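Local coordinates for protein RNA polymerase sigma factor (Bartonella quintana, PDB 5UXX) that probably directs RNA polymerase to its promoters as a DNA-binding sigma factor of the extracytoplasmic function (ECF) subfamily of the sigma-70 family, at residues A21-L26 against T63-E68. Sequence-based numbering, arbitrary orientation.
Sequences AFAISL and TILRNE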
# COMPACT_ATOMS: atom_id res chain seq x y z
N ALA A 21 -4.59 -2.79 2.31
CA ALA A 21 -4.74 -1.35 2.43
C ALA A 21 -3.68 -0.62 1.61
O ALA A 21 -3.93 0.44 1.05
CB ALA A 21 -4.66 -0.93 3.89
N PHE A 22 -2.48 -1.21 1.56
CA PHE A 22 -1.38 -0.66 0.78
C PHE A 22 -1.70 -0.70 -0.71
O PHE A 22 -1.43 0.25 -1.44
CB PHE A 22 -0.09 -1.42 1.08
CG PHE A 22 1.11 -0.88 0.35
CD1 PHE A 22 1.47 0.45 0.47
CD2 PHE A 22 1.90 -1.72 -0.43
CE1 PHE A 22 2.58 0.95 -0.19
CE2 PHE A 22 3.01 -1.23 -1.09
CZ PHE A 22 3.35 0.11 -0.97
N ALA A 23 -2.28 -1.81 -1.15
CA ALA A 23 -2.63 -1.99 -2.55
C ALA A 23 -3.71 -1.00 -2.99
O ALA A 23 -3.63 -0.42 -4.07
CB ALA A 23 -3.10 -3.42 -2.80
N ILE A 24 -4.71 -0.81 -2.14
CA ILE A 24 -5.80 0.11 -2.43
C ILE A 24 -5.30 1.55 -2.47
O ILE A 24 -5.68 2.33 -3.34
CB ILE A 24 -6.94 -0.03 -1.40
CG1 ILE A 24 -7.67 -1.36 -1.59
CG2 ILE A 24 -7.93 1.13 -1.51
CD1 ILE A 24 -8.63 -1.71 -0.48
N SER A 25 -4.42 1.90 -1.53
CA SER A 25 -3.83 3.23 -1.48
C SER A 25 -2.97 3.50 -2.71
O SER A 25 -2.89 4.63 -3.19
CB SER A 25 -2.98 3.39 -0.21
OG SER A 25 -3.76 3.17 0.95
N LEU A 26 -2.33 2.45 -3.22
CA LEU A 26 -1.39 2.57 -4.33
C LEU A 26 -2.09 2.59 -5.69
O LEU A 26 -1.62 3.24 -6.62
CB LEU A 26 -0.38 1.42 -4.27
CG LEU A 26 1.10 1.76 -4.45
CD1 LEU A 26 1.53 2.83 -3.46
CD2 LEU A 26 1.94 0.50 -4.28
N THR A 63 7.34 -4.95 -0.60
CA THR A 63 8.24 -4.83 -1.73
C THR A 63 7.74 -5.62 -2.93
O THR A 63 7.78 -5.15 -4.07
CB THR A 63 9.67 -5.30 -1.37
OG1 THR A 63 10.14 -4.57 -0.24
CG2 THR A 63 10.62 -5.08 -2.54
N ILE A 64 7.26 -6.84 -2.67
CA ILE A 64 6.73 -7.69 -3.73
C ILE A 64 5.49 -7.06 -4.38
O ILE A 64 5.38 -7.02 -5.60
CB ILE A 64 6.36 -9.08 -3.19
CG1 ILE A 64 7.61 -9.82 -2.71
CG2 ILE A 64 5.65 -9.90 -4.26
CD1 ILE A 64 7.33 -11.15 -2.06
N LEU A 65 4.59 -6.55 -3.55
CA LEU A 65 3.37 -5.92 -4.05
C LEU A 65 3.68 -4.64 -4.82
O LEU A 65 3.13 -4.41 -5.89
CB LEU A 65 2.40 -5.61 -2.89
CG LEU A 65 0.98 -5.20 -3.27
CD1 LEU A 65 -0.03 -5.76 -2.28
CD2 LEU A 65 0.84 -3.69 -3.36
N ARG A 66 4.57 -3.82 -4.26
CA ARG A 66 4.99 -2.58 -4.91
C ARG A 66 5.56 -2.83 -6.31
O ARG A 66 5.19 -2.16 -7.27
CB ARG A 66 6.03 -1.86 -4.06
CG ARG A 66 6.87 -0.88 -4.86
CD ARG A 66 8.25 -0.68 -4.27
NE ARG A 66 9.19 -0.15 -5.26
CZ ARG A 66 9.36 1.14 -5.52
NH1 ARG A 66 8.67 2.05 -4.86
NH2 ARG A 66 10.24 1.52 -6.44
N ASN A 67 6.44 -3.82 -6.42
CA ASN A 67 7.11 -4.10 -7.67
C ASN A 67 6.17 -4.71 -8.70
O ASN A 67 6.28 -4.44 -9.89
CB ASN A 67 8.31 -5.02 -7.45
CG ASN A 67 9.48 -4.31 -6.78
OD1 ASN A 67 9.66 -3.10 -6.95
ND2 ASN A 67 10.27 -5.05 -6.02
N GLU A 68 5.24 -5.53 -8.22
CA GLU A 68 4.23 -6.12 -9.09
C GLU A 68 3.29 -5.04 -9.61
O GLU A 68 2.86 -5.08 -10.76
CB GLU A 68 3.45 -7.21 -8.36
CG GLU A 68 2.28 -7.79 -9.15
CD GLU A 68 2.72 -8.49 -10.42
OE1 GLU A 68 3.91 -8.88 -10.52
OE2 GLU A 68 1.88 -8.66 -11.33
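Leu65 reaches across to Phe22, Ala23 and Leu26, and its side chain is the one to follow. Its CB points at the facing helix, and CG stands anti to the backbone N (chi1 -169°), placing the branch carbon toward residues 21-26. There the methyls part. Leu65 CD1 rests on Ala23 CB at 3.9 Å. Leu65 CD2 approaches the Phe22 ring obliquely, 3.7 Å from Phe22 CD2. The same methyl is 3.9 Å from Ala23 CA, and Leu26 CD2 stands further off, at 4.4 Å. Phe22 likewise has CG anti to its N; it runs past Leu65, each heading for the other's helix, and presents its edge to Arg66, Phe22 CE2 lying 4.3 Å from Arg66 CB. Beyond that carbon Arg66 turns from the contact, and its NH1 forms a salt bridge with Glu119. The contact is thus wholly apolar. It joins helices 7-26 and 57-81 of sigma-70 region 2, the axes of segments 21-26 and 63-68 coming within 10.6 Å at a crossing angle of -26°. Phe62 stacks on the Phe22 ring. Helix 33-46 packs Val37 against Ala23 and Leu36 and Thr40 against Leu65, while helix 115-125 packs on Phe22 with Ile122 and Leu123.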